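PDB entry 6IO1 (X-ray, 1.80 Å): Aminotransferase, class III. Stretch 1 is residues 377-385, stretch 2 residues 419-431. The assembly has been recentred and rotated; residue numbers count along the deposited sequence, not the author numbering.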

# COMPACT_ATOMS: atom_id res chain seq x y z
N GLY B 377 -13.16 -19.79 14.32
CA GLY B 377 -13.57 -19.87 12.92
C GLY B 377 -12.55 -20.68 12.16
O GLY B 377 -12.15 -21.77 12.58
N LEU B 378 -12.10 -20.14 11.03
CA LEU B 378 -11.11 -20.82 10.21
C LEU B 378 -9.68 -20.44 10.56
O LEU B 378 -8.75 -20.85 9.86
CB LEU B 378 -11.38 -20.54 8.73
CG LEU B 378 -12.34 -21.56 8.10
CD1 LEU B 378 -12.43 -21.34 6.61
CD2 LEU B 378 -11.89 -22.98 8.41
N MET B 379 -9.47 -19.66 11.62
CA MET B 379 -8.13 -19.33 12.09
C MET B 379 -7.72 -20.37 13.13
O MET B 379 -8.34 -20.46 14.19
CB MET B 379 -8.10 -17.92 12.70
CG MET B 379 -8.66 -16.84 11.79
SD MET B 379 -8.80 -15.25 12.62
CE MET B 379 -7.13 -15.04 13.24
N LEU B 380 -6.67 -21.14 12.84
CA LEU B 380 -6.28 -22.21 13.75
C LEU B 380 -4.76 -22.23 13.91
O LEU B 380 -4.02 -21.87 12.99
CB LEU B 380 -6.78 -23.57 13.26
CG LEU B 380 -8.30 -23.71 13.13
CD1 LEU B 380 -8.72 -23.74 11.67
CD2 LEU B 380 -8.80 -24.95 13.86
N LEU B 381 -4.32 -22.68 15.08
CA LEU B 381 -2.90 -22.79 15.39
C LEU B 381 -2.64 -24.00 16.27
O LEU B 381 -3.37 -24.26 17.23
CB LEU B 381 -2.38 -21.52 16.08
CG LEU B 381 -0.85 -21.38 16.19
CD1 LEU B 381 -0.44 -19.94 16.00
CD2 LEU B 381 -0.34 -21.90 17.52
N VAL B 382 -1.58 -24.73 15.92
CA VAL B 382 -1.01 -25.81 16.71
C VAL B 382 0.32 -25.31 17.25
O VAL B 382 1.28 -25.14 16.48
CB VAL B 382 -0.83 -27.09 15.89
CG1 VAL B 382 -0.19 -28.18 16.73
CG2 VAL B 382 -2.16 -27.55 15.31
N GLU B 383 0.38 -25.03 18.55
CA GLU B 383 1.60 -24.56 19.20
C GLU B 383 2.45 -25.76 19.60
O GLU B 383 1.99 -26.63 20.35
CB GLU B 383 1.27 -23.70 20.42
CG GLU B 383 2.49 -23.25 21.20
CD GLU B 383 2.21 -22.06 22.09
OE1 GLU B 383 1.14 -21.44 21.94
OE2 GLU B 383 3.07 -21.73 22.93
N VAL B 384 3.68 -25.81 19.11
CA VAL B 384 4.58 -26.93 19.32
C VAL B 384 5.56 -26.58 20.43
O VAL B 384 6.13 -25.48 20.45
CB VAL B 384 5.33 -27.30 18.03
CG1 VAL B 384 6.42 -28.31 18.30
CG2 VAL B 384 4.35 -27.83 16.99
N VAL B 385 5.75 -27.52 21.37
CA VAL B 385 6.65 -27.35 22.50
C VAL B 385 7.48 -28.63 22.62
O VAL B 385 7.08 -29.70 22.16
CB VAL B 385 5.91 -27.07 23.82
CG1 VAL B 385 5.22 -25.71 23.77
CG2 VAL B 385 4.91 -28.17 24.12
N PRO B 419 8.56 -20.95 14.25
CA PRO B 419 9.20 -21.57 15.42
C PRO B 419 8.22 -21.96 16.51
O PRO B 419 8.57 -22.76 17.38
CB PRO B 419 10.18 -20.49 15.90
CG PRO B 419 10.48 -19.69 14.69
CD PRO B 419 9.21 -19.68 13.88
N ASP B 420 7.00 -21.41 16.48
CA ASP B 420 5.99 -21.73 17.47
C ASP B 420 5.06 -22.85 17.03
O ASP B 420 4.32 -23.38 17.87
CB ASP B 420 5.17 -20.48 17.79
CG ASP B 420 6.03 -19.25 17.96
OD1 ASP B 420 7.01 -19.32 18.72
OD2 ASP B 420 5.74 -18.21 17.32
N GLY B 421 5.07 -23.23 15.76
CA GLY B 421 4.18 -24.28 15.31
C GLY B 421 3.57 -24.10 13.94
O GLY B 421 4.23 -23.61 13.02
N ILE B 422 2.31 -24.51 13.78
CA ILE B 422 1.64 -24.52 12.49
C ILE B 422 0.39 -23.65 12.57
O ILE B 422 -0.41 -23.78 13.50
CB ILE B 422 1.28 -25.95 12.05
CG1 ILE B 422 2.56 -26.77 11.83
CG2 ILE B 422 0.44 -25.93 10.78
CD1 ILE B 422 2.30 -28.20 11.40
N VAL B 423 0.25 -22.74 11.60
CA VAL B 423 -0.92 -21.81 11.54
C VAL B 423 -1.71 -22.13 10.27
O VAL B 423 -1.10 -22.18 9.19
CB VAL B 423 -0.46 -20.34 11.55
CG1 VAL B 423 -1.65 -19.38 11.56
CG2 VAL B 423 0.46 -20.05 12.72
N MET B 424 -3.03 -22.34 10.41
CA MET B 424 -3.88 -22.69 9.24
C MET B 424 -5.00 -21.66 9.07
O MET B 424 -5.71 -21.38 10.05
CB MET B 424 -4.49 -24.08 9.43
CG MET B 424 -3.47 -25.20 9.37
SD MET B 424 -4.06 -26.71 10.18
CE MET B 424 -3.95 -26.22 11.90
N ALA B 425 -5.16 -21.15 7.84
CA ALA B 425 -6.23 -20.22 7.49
C ALA B 425 -6.80 -20.61 6.13
O ALA B 425 -6.62 -19.90 5.13
CB ALA B 425 -5.71 -18.78 7.47
N PRO B 426 -7.51 -21.76 6.05
CA PRO B 426 -8.04 -22.27 4.77
C PRO B 426 -9.19 -21.45 4.16
O PRO B 426 -9.82 -20.69 4.88
CB PRO B 426 -8.54 -23.68 5.13
CG PRO B 426 -8.88 -23.58 6.60
CD PRO B 426 -7.86 -22.62 7.18
N PRO B 427 -9.46 -21.59 2.85
CA PRO B 427 -10.55 -20.85 2.18
C PRO B 427 -11.89 -21.20 2.83
O PRO B 427 -12.11 -22.35 3.17
CB PRO B 427 -10.51 -21.37 0.74
CG PRO B 427 -9.10 -21.88 0.56
CD PRO B 427 -8.73 -22.45 1.91
N LEU B 428 -12.77 -20.20 2.97
CA LEU B 428 -14.04 -20.37 3.65
C LEU B 428 -14.91 -21.46 3.03
O LEU B 428 -15.89 -21.87 3.66
CB LEU B 428 -14.82 -19.05 3.67
CG LEU B 428 -14.13 -17.78 4.16
CD1 LEU B 428 -15.15 -16.68 4.39
CD2 LEU B 428 -13.32 -18.04 5.43
N THR B 429 -14.57 -21.94 1.84
CA THR B 429 -15.36 -22.96 1.15
C THR B 429 -14.91 -24.38 1.45
O THR B 429 -15.44 -25.32 0.85
CB THR B 429 -15.30 -22.72 -0.37
OG1 THR B 429 -13.93 -22.77 -0.81
CG2 THR B 429 -15.88 -21.36 -0.71
N ILE B 430 -13.94 -24.56 2.35
CA ILE B 430 -13.34 -25.88 2.56
C ILE B 430 -14.40 -26.87 3.03
O ILE B 430 -15.20 -26.58 3.93
CB ILE B 430 -12.16 -25.78 3.54
CG1 ILE B 430 -11.40 -27.11 3.59
CG2 ILE B 430 -12.62 -25.37 4.93
CD1 ILE B 430 -10.02 -26.99 4.21
N SER B 431 -14.44 -28.02 2.37
CA SER B 431 -15.36 -29.09 2.72
C SER B 431 -14.79 -30.00 3.80
O SER B 431 -13.63 -29.87 4.22
CB SER B 431 -15.70 -29.92 1.48
OG SER B 431 -14.62 -30.77 1.13
O HOH W 1 8.73 -24.72 19.51

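Strand 379-384 and strand 421-424 run antiparallel, with 175° between their directions. Five backbone hydrogen bonds join the two stretches. Leu-380 and Met-424 form a two-way pair: Leu-380 N to Met-424 O is 3.0 Å, and Met-424 N to Leu-380 O is 2.8 Å. Val-382 and Ile-422 repeat the pattern. Val-384 N then donates to Asp-420 O at 2.8 Å, just before the start of the second strand. A water extends the link, donating to Val-384 O and to Pro-419 O, each at 2.9 Å.

The main bump is Leu-378, which points toward the other stretch. Its partner is a hollow made where the chain leaves its strand and turns, with a type I turn from Pro-427 to Ile-430. Leu-378 CD1 lies 3.2 Å from Pro-426 O and 3.6 Å from Leu-428 CD2. Leu-378 CD2 sits 3.6 Å from Pro-426 CG and 4.3 Å from Ile-430 CG2. Leu-378 thus meets Pro-426, Leu-428 and Ile-430 together. No residue here has more area covered by the other stretch.

Side chains also pack on the faces of the sheet. Leu-380, Val-382, Ile-422 and Met-424 share one face. There the Met-424 tip fits against two neighbours: Met-424 CE is 4.1 Å from Leu-380 CB and 4.1 Å from Val-382 CG2. Leu-381 and Val-423 share the other face, with Leu-381 CD1 3.4 Å from Val-423 CG2.

Gly-421 leaves room where a side chain would not fit. An ideal CB there would lie 1.9 Å from Val-382 O, a clash. Its backbone angles also call for glycine. Gly-421 CA lies 3.2 Å from Val-382 O in a CA-H...O contact.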